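Local coordinates for protein putative NADPH-dependent oxidoreductase (Desulfitobacterium hafniense DCB-2, PDB 3DB2) that probably acts as an NADPH-dependent oxidoreductase, a two-domain dehydrogenase of the GFO/IDH/MocA type with a Rossmann fold, at residues A56-L61 with I83-R88; V33-R38 with E44-R49; V67-I72 with E308-V313; R15-M20 with I71-N76; D77-V82 with I93-P98. All blocks are in the same frame, centred on the assembly; numbering follows the deposited sequence.

Contact 1: A56-L61 with I83-R88; sequences ATMEAL and IEQCAR
M58, a selenomethionine, and C86 form the close-packed inner half of this meeting of two helices. The M58 chain, bent at chi2 and chi3, curls so that its methyl CE lies 3.5 Å from C86 SG, an apolar touch between the end of one side chain and the sulfur of the other. Both side chains also rest on I11 of strand 6-11, and L61, one turn after M58, is buried against the same strand, so this half lies down on the sheet.

The outer half is looser and polar. Q85 stretches across from helix 79-88, its CG anti to the backbone N (chi1 -164°) and the chain extended beyond, which carries the amide over to M58 and E59. Q85 OE1 comes within 3.7 Å of M58 CB, while Q85 NE2 gives a weak, bent hydrogen bond of 3.0 Å to E59 OE2, with an angle of 127° at the hydrogen. Carboxylate and amide planes are turned 35° apart, and E59 is exposed to solvent. An alanine at Q85 would remove the amide, which would probably leave E59 OE2 without this donor and uncover the CB side of M58.

Helices 58-62 and 79-88 thus lie side by side against the parallel sheet, as helices flank the strands of a Rossmann fold.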
# COMPACT_ATOMS: atom_id res chain seq x y z
N ALA C 56 19.51 27.58 34.84
CA ALA C 56 19.52 28.76 33.99
C ALA C 56 20.38 28.56 32.75
O ALA C 56 20.15 29.18 31.71
CB ALA C 56 20.00 29.96 34.78
N THR C 57 21.40 27.72 32.86
CA THR C 57 22.35 27.52 31.77
C THR C 57 22.64 26.04 31.57
O THR C 57 22.50 25.22 32.49
CB THR C 57 23.63 28.30 32.09
OG1 THR C 57 24.02 28.02 33.44
CG2 THR C 57 23.37 29.80 32.10
N MSE C 58 23.06 25.68 30.37
CA MSE C 58 23.36 24.26 30.10
C MSE C 58 24.52 23.81 30.98
O MSE C 58 24.58 22.68 31.42
CB MSE C 58 23.73 24.10 28.62
CG MSE C 58 22.52 23.85 27.72
SE MSE C 58 21.55 22.23 28.24
CE MSE C 58 22.79 20.98 27.40
N GLU C 59 25.46 24.74 31.20
CA GLU C 59 26.66 24.44 31.98
C GLU C 59 26.27 24.04 33.39
O GLU C 59 26.79 23.15 34.06
CB GLU C 59 27.55 25.69 31.92
CG GLU C 59 28.14 26.01 30.56
CD GLU C 59 27.20 26.53 29.50
OE1 GLU C 59 26.25 27.30 29.80
OE2 GLU C 59 27.42 26.18 28.32
N ALA C 60 25.25 24.68 33.90
CA ALA C 60 24.79 24.54 35.27
C ALA C 60 24.17 23.14 35.41
O ALA C 60 24.31 22.42 36.39
CB ALA C 60 23.81 25.64 35.61
N LEU C 61 23.45 22.77 34.34
CA LEU C 61 22.84 21.42 34.31
C LEU C 61 23.94 20.38 34.25
O LEU C 61 23.97 19.39 34.99
CB LEU C 61 21.88 21.34 33.13
CG LEU C 61 21.02 20.11 32.90
CD1 LEU C 61 19.72 20.54 32.24
CD2 LEU C 61 21.81 19.11 32.08
N ILE C 83 23.42 17.25 21.76
CA ILE C 83 24.08 15.97 22.04
C ILE C 83 25.58 16.15 22.19
O ILE C 83 26.22 15.60 23.09
CB ILE C 83 23.76 14.92 20.95
CG1 ILE C 83 22.28 14.55 20.88
CG2 ILE C 83 24.60 13.67 21.12
CD1 ILE C 83 21.84 13.91 19.54
N GLU C 84 26.20 16.94 21.33
CA GLU C 84 27.66 17.09 21.44
C GLU C 84 28.03 17.71 22.80
O GLU C 84 28.92 17.20 23.46
CB GLU C 84 28.19 17.92 20.29
CG GLU C 84 28.31 17.25 18.93
CD GLU C 84 28.55 18.21 17.78
OE1 GLU C 84 28.21 19.40 17.89
OE2 GLU C 84 29.10 17.77 16.74
N GLN C 85 27.33 18.78 23.19
CA GLN C 85 27.63 19.40 24.48
C GLN C 85 27.39 18.45 25.63
O GLN C 85 28.20 18.33 26.56
CB GLN C 85 26.81 20.68 24.65
CG GLN C 85 27.37 21.55 25.77
CD GLN C 85 26.57 22.76 26.14
OE1 GLN C 85 25.52 23.07 25.57
NE2 GLN C 85 27.05 23.51 27.12
N CYS C 86 26.29 17.67 25.60
CA CYS C 86 26.05 16.77 26.74
C CYS C 86 27.00 15.59 26.75
O CYS C 86 27.55 15.21 27.77
CB CYS C 86 24.60 16.27 26.71
SG CYS C 86 23.39 17.57 26.85
N ALA C 87 27.23 14.96 25.58
CA ALA C 87 28.12 13.82 25.55
C ALA C 87 29.54 14.21 25.94
O ALA C 87 30.26 13.42 26.59
CB ALA C 87 28.07 13.19 24.15
N ARG C 88 29.98 15.41 25.56
CA ARG C 88 31.35 15.78 25.94
C ARG C 88 31.47 16.06 27.43
O ARG C 88 32.61 16.08 27.92
CB ARG C 88 31.81 16.98 25.11
CG ARG C 88 31.69 16.78 23.62
CD ARG C 88 32.07 18.02 22.84
NE ARG C 88 32.46 17.58 21.48
CZ ARG C 88 32.34 18.25 20.35
NH1 ARG C 88 31.82 19.48 20.34
NH2 ARG C 88 32.75 17.68 19.22

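Contact 2: V33-R38 with E44-R49; sequences VTCYSR and EKFGKR
C35 and F46 meet inside a beta-alpha-beta unit of the Rossmann fold, where helix 40-50 packs back on strand 30-36, the strand that leads into it. The backbones come nearest at C35 and G47, whose CA atoms are 6.8 Å apart.

Apolar contact carries most of the join. C35 points from the strand toward the helix, and its CB lies 3.5 Å from F46 CD1, approaching the ring obliquely. F46 sends its ring back to the strand with CG anti to the backbone N (chi1 -170°). The ring also touches L13 and, on helix 15-24, A17 and A21, with the ring of Y18 meeting it edge-to-face; A17 belongs to a sequence pattern like the Rossmann GxGxxA motif.

The second kind of interaction is sulfur-aromatic: C35 SG stands 4.9 Å from the centroid of the F46 ring, 66° off its normal, so the sulfur sits well to one side of the ring axis.

No hydrogen bond crosses between the segments. T34 OG1 instead bonds to D55 OD2, in the loop just after strand 53-54. On the helix backbone, C35 SG lies 4.1 Å from the backbone N of G47.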
# COMPACT_ATOMS: atom_id res chain seq x y z
N VAL C 33 16.01 14.89 38.09
CA VAL C 33 16.81 15.82 38.86
C VAL C 33 16.60 17.27 38.46
O VAL C 33 16.32 18.18 39.25
CB VAL C 33 18.32 15.50 38.67
CG1 VAL C 33 19.15 16.53 39.43
CG2 VAL C 33 18.70 14.11 39.11
N THR C 34 16.70 17.58 37.16
CA THR C 34 16.59 18.96 36.75
C THR C 34 16.08 19.02 35.31
O THR C 34 15.83 18.00 34.66
CB THR C 34 17.94 19.68 36.94
OG1 THR C 34 17.76 21.09 36.78
CG2 THR C 34 18.96 19.21 35.92
N CYS C 35 15.93 20.23 34.83
CA CYS C 35 15.47 20.55 33.49
C CYS C 35 16.09 21.85 32.99
O CYS C 35 16.51 22.77 33.73
CB CYS C 35 13.95 20.56 33.49
SG CYS C 35 13.25 22.09 34.20
N TYR C 36 16.17 21.94 31.67
CA TYR C 36 16.63 23.14 30.98
C TYR C 36 15.71 23.41 29.78
O TYR C 36 15.34 22.47 29.11
CB TYR C 36 18.09 22.98 30.55
CG TYR C 36 18.56 24.18 29.77
CD1 TYR C 36 18.92 25.36 30.42
CD2 TYR C 36 18.64 24.12 28.39
CE1 TYR C 36 19.35 26.47 29.70
CE2 TYR C 36 19.07 25.22 27.66
CZ TYR C 36 19.42 26.38 28.32
OH TYR C 36 19.84 27.47 27.58
N SER C 37 15.39 24.67 29.58
CA SER C 37 14.85 25.34 28.42
C SER C 37 15.49 26.72 28.32
O SER C 37 15.99 27.18 29.34
CB SER C 37 13.33 25.49 28.50
OG SER C 37 12.69 24.90 27.37
N ARG C 38 15.50 27.34 27.15
CA ARG C 38 16.07 28.70 27.07
C ARG C 38 15.20 29.69 27.85
O ARG C 38 15.66 30.58 28.57
CB ARG C 38 16.24 29.11 25.61
CG ARG C 38 17.02 28.12 24.76
CD ARG C 38 16.35 27.83 23.42
NE ARG C 38 15.81 26.47 23.36
CZ ARG C 38 15.02 26.05 22.37
NH1 ARG C 38 14.71 26.90 21.40
NH2 ARG C 38 14.55 24.81 22.35
N GLU C 44 10.16 27.07 34.48
CA GLU C 44 9.24 27.30 35.60
C GLU C 44 8.21 26.18 35.73
O GLU C 44 8.10 25.48 36.73
CB GLU C 44 8.50 28.62 35.35
CG GLU C 44 9.40 29.84 35.44
CD GLU C 44 10.06 30.03 36.79
OE1 GLU C 44 10.39 31.20 37.13
OE2 GLU C 44 10.26 29.04 37.54
N LYS C 45 7.40 26.08 34.70
CA LYS C 45 6.24 25.20 34.61
C LYS C 45 6.69 23.76 34.80
O LYS C 45 6.19 22.99 35.62
CB LYS C 45 5.60 25.49 33.26
CG LYS C 45 4.32 24.75 32.98
CD LYS C 45 3.52 25.45 31.90
CE LYS C 45 2.49 24.50 31.30
NZ LYS C 45 1.80 23.68 32.34
N PHE C 46 7.70 23.35 34.03
CA PHE C 46 8.10 21.93 34.05
C PHE C 46 8.56 21.50 35.42
O PHE C 46 8.12 20.52 36.04
CB PHE C 46 9.18 21.76 32.96
CG PHE C 46 9.52 20.31 32.69
CD1 PHE C 46 10.51 19.69 33.42
CD2 PHE C 46 8.84 19.59 31.72
CE1 PHE C 46 10.86 18.37 33.22
CE2 PHE C 46 9.17 18.26 31.51
CZ PHE C 46 10.16 17.65 32.26
N GLY C 47 9.52 22.26 36.00
CA GLY C 47 10.05 21.89 37.30
C GLY C 47 8.99 21.84 38.38
O GLY C 47 9.07 21.05 39.33
N LYS C 48 7.97 22.68 38.28
CA LYS C 48 6.91 22.61 39.31
C LYS C 48 6.07 21.37 39.10
O LYS C 48 5.82 20.57 40.00
CB LYS C 48 6.11 23.91 39.22
CG LYS C 48 5.01 24.06 40.26
CD LYS C 48 4.27 25.39 40.12
N ARG C 49 5.62 21.18 37.86
CA ARG C 49 4.85 20.00 37.47
C ARG C 49 5.48 18.71 37.93
O ARG C 49 4.85 17.85 38.53
CB ARG C 49 4.73 19.97 35.94
CG ARG C 49 4.04 18.72 35.42
CD ARG C 49 2.53 18.76 35.57
NE ARG C 49 1.90 18.41 34.30
CZ ARG C 49 1.73 17.17 33.87
NH1 ARG C 49 2.13 16.12 34.58
NH2 ARG C 49 1.15 16.99 32.68

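Contact 3: V67-I72 with E308-V313; sequences VEMVII and EEVADV
Strand 69-72 and helix 302-316 face each other with their backbones closest at M69 and A311, where the CA atoms are 7.9 Å apart, and the gap is bridged by one long side chain.

That side chain is M69, a selenomethionine at the start of the strand. Its CG is anti to the backbone N (chi1 -179°) and chi2 is also extended, so the chain reaches straight out to the helix before bending at chi3. The bend lays the end of the chain against the helix: M69 CE, the methyl, comes 4.0 Å from V310 CB, 4.3 Å from A311 CB, and 3.8 Å from the backbone N of A311. The selenium also takes part, with M69 SE 4.0 Å from V310 CG1. V310 offers CB and CG1 to this end, while the small A311 lets the methyl come down near the helix backbone. All three residues are buried, and the contact between the segments is wholly by van der Waals packing.

Charged groups gather round this apolar patch, among them a salt bridge from E68 to R315. M69 is flanked by V8 and L30 of strands 6-11 and 30-36 and by Y94 of strand 92-96, so helix 302-316, from late in the chain, lies on part of one face of the parallel sheet, next to helix 15-24, whose M20 touches V307.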
# COMPACT_ATOMS: atom_id res chain seq x y z
N VAL C 67 23.23 14.08 37.52
CA VAL C 67 22.62 13.93 36.18
C VAL C 67 23.48 12.93 35.39
O VAL C 67 24.60 13.28 35.03
CB VAL C 67 22.47 15.25 35.44
CG1 VAL C 67 22.20 15.03 33.95
CG2 VAL C 67 21.33 16.03 36.06
N GLU C 68 22.94 11.73 35.19
CA GLU C 68 23.68 10.68 34.49
C GLU C 68 23.28 10.62 33.01
O GLU C 68 24.10 10.22 32.18
CB GLU C 68 23.48 9.32 35.15
CG GLU C 68 23.71 9.32 36.66
CD GLU C 68 23.57 7.95 37.26
OE1 GLU C 68 24.39 7.08 36.91
OE2 GLU C 68 22.65 7.75 38.09
N MSE C 69 22.03 10.96 32.74
CA MSE C 69 21.47 10.84 31.40
C MSE C 69 20.64 12.10 31.11
O MSE C 69 19.92 12.60 31.98
CB MSE C 69 20.46 9.68 31.34
CG MSE C 69 19.84 9.49 29.95
SE MSE C 69 18.13 8.54 29.98
CE MSE C 69 18.47 7.30 31.41
N VAL C 70 20.72 12.58 29.88
CA VAL C 70 19.84 13.66 29.44
C VAL C 70 18.77 13.10 28.48
O VAL C 70 19.00 12.18 27.71
CB VAL C 70 20.59 14.80 28.75
CG1 VAL C 70 21.55 15.49 29.72
CG2 VAL C 70 21.38 14.30 27.54
N ILE C 71 17.60 13.74 28.55
CA ILE C 71 16.44 13.39 27.73
C ILE C 71 16.14 14.59 26.85
O ILE C 71 15.57 15.60 27.31
CB ILE C 71 15.30 12.97 28.65
CG1 ILE C 71 15.66 11.70 29.46
CG2 ILE C 71 13.99 12.78 27.88
CD1 ILE C 71 14.70 11.37 30.56
N ILE C 72 16.56 14.54 25.59
CA ILE C 72 16.61 15.65 24.67
C ILE C 72 15.38 15.66 23.76
O ILE C 72 15.22 14.79 22.91
CB ILE C 72 17.90 15.61 23.81
CG1 ILE C 72 19.14 15.65 24.71
CG2 ILE C 72 17.96 16.68 22.74
CD1 ILE C 72 20.44 15.37 23.99
N GLU C 308 13.83 3.66 30.16
CA GLU C 308 14.31 2.67 31.10
C GLU C 308 15.44 1.79 30.55
O GLU C 308 16.31 1.34 31.29
CB GLU C 308 13.19 1.73 31.57
CG GLU C 308 12.29 2.39 32.63
CD GLU C 308 11.14 1.49 33.03
OE1 GLU C 308 10.81 0.52 32.30
OE2 GLU C 308 10.54 1.74 34.09
N GLU C 309 15.41 1.54 29.24
CA GLU C 309 16.43 0.74 28.59
C GLU C 309 17.77 1.45 28.70
O GLU C 309 18.86 0.88 28.84
CB GLU C 309 16.09 0.53 27.12
CG GLU C 309 17.25 0.13 26.22
CD GLU C 309 16.79 -0.49 24.92
OE1 GLU C 309 16.14 -1.57 24.94
OE2 GLU C 309 17.06 0.11 23.86
N VAL C 310 17.74 2.78 28.59
CA VAL C 310 19.03 3.49 28.66
C VAL C 310 19.61 3.33 30.07
O VAL C 310 20.80 3.07 30.24
CB VAL C 310 18.94 4.96 28.26
CG1 VAL C 310 20.32 5.62 28.25
CG2 VAL C 310 18.31 5.12 26.88
N ALA C 311 18.76 3.50 31.07
CA ALA C 311 19.10 3.33 32.46
C ALA C 311 19.62 1.91 32.73
O ALA C 311 20.61 1.78 33.43
CB ALA C 311 17.92 3.56 33.40
N ASP C 312 18.93 0.93 32.14
CA ASP C 312 19.39 -0.46 32.29
C ASP C 312 20.79 -0.62 31.72
O ASP C 312 21.65 -1.26 32.35
CB ASP C 312 18.43 -1.43 31.60
CG ASP C 312 17.21 -1.72 32.44
OD1 ASP C 312 17.07 -1.13 33.53
OD2 ASP C 312 16.36 -2.54 32.03
N VAL C 313 21.06 -0.08 30.52
CA VAL C 313 22.42 -0.19 30.01
C VAL C 313 23.44 0.71 30.71
O VAL C 313 24.64 0.43 30.70
CB VAL C 313 22.46 0.06 28.48
CG1 VAL C 313 21.54 -0.98 27.85
CG2 VAL C 313 22.08 1.49 28.16

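Contact 4: R15-M20 with I71-N76; sequences RWAYVM and IITVPN
A water joins A17 and T73, accepting a hydrogen bond of 3.0 Å from A17 N and donating one of 3.1 Å to T73 O. It thereby links the first turn of helix 15-24 with the loop that leaves strand 69-72. The residues it joins are also where the backbones approach closest, with A17 CA and T73 CA 5.9 Å apart.

T73 is the centre of the direct packing. T73 OG1 stands between the backbone N and the carbonyl carbon (chi1 52°), which turns the hydroxyl to the A17 methyl, 3.5 Å from T73 OG1 to A17 CB, and leaves CG2 to the other helix residues. T73 CG2 comes obliquely to the indole of W16, 3.9 Å from W16 CD1, and lies 4.3 Å from CG of the selenomethionine M20. The side chains of W16 and T73 cross at about a right angle. V19 CB lies over one face of the same indole, near its rim.

The polar ends are held from outside the two segments: T73 OG1 is hydrogen-bonded to G12 O, and W16 NE1 to E96 OE2. G12 and A17 fit the GxGxxA pattern of dinucleotide-binding Rossmann folds, consistent with a turn and helix start at the cofactor site. A threonine whose methyl packs on W16 and M20 while its hydroxyl, beside the A17 methyl, bonds to G12 O, with water between the backbones, implies a junction held by packing and polar bonds together.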
# COMPACT_ATOMS: atom_id res chain seq x y z
N ARG C 15 5.83 20.49 24.56
CA ARG C 15 4.75 19.53 24.71
C ARG C 15 5.28 18.12 24.90
O ARG C 15 4.95 17.47 25.87
CB ARG C 15 3.86 19.62 23.44
N TRP C 16 6.09 17.65 23.95
CA TRP C 16 6.58 16.28 23.97
C TRP C 16 7.40 16.03 25.22
O TRP C 16 7.36 14.93 25.77
CB TRP C 16 7.37 15.96 22.69
CG TRP C 16 7.60 14.47 22.63
CD1 TRP C 16 8.81 13.84 22.70
CD2 TRP C 16 6.59 13.45 22.51
NE1 TRP C 16 8.62 12.48 22.63
CE2 TRP C 16 7.27 12.22 22.51
CE3 TRP C 16 5.19 13.46 22.40
CZ2 TRP C 16 6.58 11.01 22.40
CZ3 TRP C 16 4.50 12.26 22.30
CH2 TRP C 16 5.22 11.06 22.30
N ALA C 17 8.13 17.03 25.74
CA ALA C 17 8.81 16.80 27.01
C ALA C 17 7.92 16.35 28.14
O ALA C 17 8.30 15.57 29.01
CB ALA C 17 9.51 18.10 27.43
N TYR C 18 6.69 16.87 28.20
CA TYR C 18 5.73 16.52 29.23
C TYR C 18 5.10 15.14 28.99
O TYR C 18 4.83 14.34 29.88
CB TYR C 18 4.63 17.59 29.25
CG TYR C 18 5.04 18.94 29.79
CD1 TYR C 18 5.83 19.83 29.08
CD2 TYR C 18 4.63 19.31 31.06
CE1 TYR C 18 6.20 21.06 29.61
CE2 TYR C 18 4.98 20.53 31.59
CZ TYR C 18 5.76 21.41 30.87
OH TYR C 18 6.08 22.61 31.46
N VAL C 19 4.79 14.84 27.73
CA VAL C 19 4.31 13.49 27.42
C VAL C 19 5.35 12.47 27.86
O VAL C 19 4.95 11.47 28.46
CB VAL C 19 3.99 13.35 25.93
CG1 VAL C 19 3.68 11.92 25.50
CG2 VAL C 19 2.80 14.25 25.62
N MSE C 20 6.63 12.76 27.57
CA MSE C 20 7.69 11.82 27.96
C MSE C 20 7.71 11.68 29.48
O MSE C 20 7.66 10.55 29.98
CB MSE C 20 9.05 12.23 27.42
CG MSE C 20 9.31 12.03 25.93
SE MSE C 20 8.90 10.22 25.28
CE MSE C 20 10.30 9.30 26.25
N ILE C 71 17.60 13.74 28.55
CA ILE C 71 16.44 13.39 27.73
C ILE C 71 16.14 14.59 26.85
O ILE C 71 15.57 15.60 27.31
CB ILE C 71 15.30 12.97 28.65
CG1 ILE C 71 15.66 11.70 29.46
CG2 ILE C 71 13.99 12.78 27.88
CD1 ILE C 71 14.70 11.37 30.56
N ILE C 72 16.56 14.54 25.59
CA ILE C 72 16.61 15.65 24.67
C ILE C 72 15.38 15.66 23.76
O ILE C 72 15.22 14.79 22.91
CB ILE C 72 17.90 15.61 23.81
CG1 ILE C 72 19.14 15.65 24.71
CG2 ILE C 72 17.96 16.68 22.74
CD1 ILE C 72 20.44 15.37 23.99
N THR C 73 14.54 16.65 23.96
CA THR C 73 13.31 16.85 23.20
C THR C 73 13.29 18.27 22.63
O THR C 73 12.31 18.98 22.78
CB THR C 73 12.07 16.62 24.07
OG1 THR C 73 12.12 17.38 25.27
CG2 THR C 73 11.95 15.18 24.59
N VAL C 74 14.38 18.65 22.01
CA VAL C 74 14.60 19.94 21.36
C VAL C 74 14.34 19.81 19.87
O VAL C 74 14.22 18.65 19.44
CB VAL C 74 16.03 20.42 21.62
CG1 VAL C 74 16.36 20.43 23.10
CG2 VAL C 74 17.00 19.51 20.85
N PRO C 75 14.24 20.89 19.11
CA PRO C 75 14.01 20.75 17.68
C PRO C 75 15.06 19.95 16.92
O PRO C 75 16.24 20.03 17.26
CB PRO C 75 14.08 22.19 17.14
CG PRO C 75 13.88 23.07 18.32
CD PRO C 75 14.31 22.31 19.53
N ASN C 76 14.64 19.21 15.88
CA ASN C 76 15.52 18.29 15.19
C ASN C 76 16.86 18.87 14.75
O ASN C 76 17.83 18.11 14.64
CB ASN C 76 14.87 17.71 13.91
CG ASN C 76 13.68 16.87 14.39
OD1 ASN C 76 13.67 16.40 15.53
ND2 ASN C 76 12.67 16.71 13.53
O HOH W 1 9.41 19.04 23.95

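Contact 5: D77-V82 with I93-P98; sequences DKHAEV and IYVEKP
Helix 79-88 starts beside the end of strand 92-96, the CA atoms of H79 and V95 lying 7.4 Å apart, and beyond the strand the chain turns through a cis peptide bond before P98.

The imidazole of H79 carries the contact. H79 points toward the strand, and V95 CG2 sits over the centre of one ring face, 3.6 Å from the centroid and 9° off the normal, a CH-pi contact. V95 reaches it because CG2 is anti to the backbone N, with CG1 left between N and the carbonyl carbon (chi1 68°). The segments belong to the beta-alpha-beta unit of strand 69-72, helix 79-88 and strand 92-96 in the Rossmann fold. At the ring edge, in plane, lies P98 O, 3.1 Å from H79 CE1, while E96 O approaches CE1 obliquely at 3.3 Å. The ring nitrogens have partners beyond the two segments: ND1 bonds to I99 O, and NE2 weakly to V74 O. Putting a leucine at H79 would probably leave the carbonyls of I99 and V74 without these donors and deprive the V95 methyl of its flat ring. At the strand's end, E96 OE1 accepts from K97 N at 2.7 Å, on the anti side of the carboxylate, whereas E96 OE2 bonds to W16 NE1.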
# COMPACT_ATOMS: atom_id res chain seq x y z
N ASP C 77 16.90 20.15 14.46
CA ASP C 77 18.11 20.79 13.93
C ASP C 77 19.04 21.19 15.08
O ASP C 77 20.21 21.55 14.87
CB ASP C 77 17.77 21.95 13.02
CG ASP C 77 17.21 23.16 13.72
OD1 ASP C 77 16.29 22.97 14.54
OD2 ASP C 77 17.71 24.28 13.44
N LYS C 78 18.55 21.09 16.30
CA LYS C 78 19.39 21.33 17.46
C LYS C 78 19.85 20.06 18.14
O LYS C 78 20.58 20.09 19.14
CB LYS C 78 18.55 22.23 18.37
CG LYS C 78 18.18 23.57 17.75
CD LYS C 78 19.34 24.21 17.00
CE LYS C 78 19.29 25.73 16.97
NZ LYS C 78 20.37 26.30 16.10
N HIS C 79 19.45 18.89 17.64
CA HIS C 79 19.86 17.64 18.28
C HIS C 79 21.37 17.51 18.35
O HIS C 79 21.94 17.13 19.39
CB HIS C 79 19.24 16.45 17.54
CG HIS C 79 17.77 16.23 17.74
ND1 HIS C 79 17.11 15.19 17.12
CD2 HIS C 79 16.81 16.86 18.46
CE1 HIS C 79 15.82 15.20 17.44
NE2 HIS C 79 15.61 16.20 18.26
N ALA C 80 22.06 17.78 17.25
CA ALA C 80 23.48 17.57 17.09
C ALA C 80 24.30 18.39 18.08
O ALA C 80 25.11 17.86 18.84
CB ALA C 80 23.95 17.96 15.69
N GLU C 81 24.10 19.71 18.11
CA GLU C 81 24.92 20.50 19.04
C GLU C 81 24.54 20.19 20.48
O GLU C 81 25.36 20.25 21.41
CB GLU C 81 24.77 21.99 18.73
CG GLU C 81 23.36 22.49 18.90
CD GLU C 81 23.19 23.94 18.47
OE1 GLU C 81 22.80 24.14 17.30
OE2 GLU C 81 23.43 24.83 19.31
N VAL C 82 23.27 19.86 20.75
CA VAL C 82 22.94 19.59 22.15
C VAL C 82 23.54 18.27 22.60
O VAL C 82 24.13 18.16 23.68
CB VAL C 82 21.43 19.61 22.36
CG1 VAL C 82 21.10 19.19 23.78
CG2 VAL C 82 20.86 20.99 22.06
N ILE C 93 22.88 9.63 26.60
CA ILE C 93 22.00 10.39 25.76
C ILE C 93 20.73 9.63 25.41
O ILE C 93 20.81 8.53 24.85
CB ILE C 93 22.70 10.76 24.43
CG1 ILE C 93 24.02 11.54 24.54
CG2 ILE C 93 21.71 11.49 23.54
CD1 ILE C 93 23.86 12.94 25.10
N TYR C 94 19.59 10.22 25.71
CA TYR C 94 18.31 9.90 25.08
C TYR C 94 18.00 11.12 24.19
O TYR C 94 17.97 12.27 24.64
CB TYR C 94 17.22 9.50 26.08
CG TYR C 94 15.91 9.26 25.36
CD1 TYR C 94 15.00 10.28 25.11
CD2 TYR C 94 15.58 7.99 24.92
CE1 TYR C 94 13.81 10.10 24.46
CE2 TYR C 94 14.37 7.77 24.26
CZ TYR C 94 13.51 8.82 24.05
OH TYR C 94 12.32 8.65 23.39
N VAL C 95 17.71 10.86 22.92
CA VAL C 95 17.22 11.88 22.02
C VAL C 95 15.97 11.36 21.29
O VAL C 95 15.85 10.18 20.93
CB VAL C 95 18.28 12.42 21.05
CG1 VAL C 95 18.72 11.41 20.02
CG2 VAL C 95 17.78 13.68 20.33
N GLU C 96 15.00 12.25 21.10
CA GLU C 96 13.78 11.88 20.42
C GLU C 96 14.11 11.65 18.94
O GLU C 96 15.09 12.13 18.38
CB GLU C 96 12.70 12.95 20.43
CG GLU C 96 11.57 12.62 21.38
CD GLU C 96 10.94 11.27 21.05
OE1 GLU C 96 11.07 10.73 19.93
OE2 GLU C 96 10.30 10.75 21.99
N LYS C 97 13.22 10.90 18.29
CA LYS C 97 13.37 10.60 16.91
C LYS C 97 13.20 11.79 15.92
O LYS C 97 12.39 12.65 16.43
CB LYS C 97 12.46 9.51 16.34
CG LYS C 97 11.08 9.44 16.93
CD LYS C 97 10.23 10.69 16.78
CE LYS C 97 9.80 10.89 15.33
NZ LYS C 97 8.42 11.48 15.35
N PRO C 98 13.65 12.08 14.69
CA PRO C 98 14.69 11.58 13.68
C PRO C 98 15.89 11.96 14.57
O PRO C 98 15.74 12.96 15.28
CB PRO C 98 14.49 12.32 12.42
CG PRO C 98 13.85 13.59 12.86
CD PRO C 98 13.01 13.26 14.06

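All five contacts involve the Rossmann sheet or its flanking helices, but at different depths. Contacts 2, 3 and 5 are buried, whereas contacts 1 and 4 are only partly so, contact 1 reaching out to the exposed E59. Strand 69-72 serves both contacts 3 and 4, and helix 79-88 both 1 and 5; contact 3 brings in helix 302-316, from late in the chain. Chemistry follows place: 2 and 3 are apolar or sulfur-aromatic, 1 adds a weak side-chain bond at its outer side, and the strand-end contacts 4 and 5 mix packing with polar groups. These last two are joined through W16 and E96, and contacts 1 and 2 through M58, L61 and Y36.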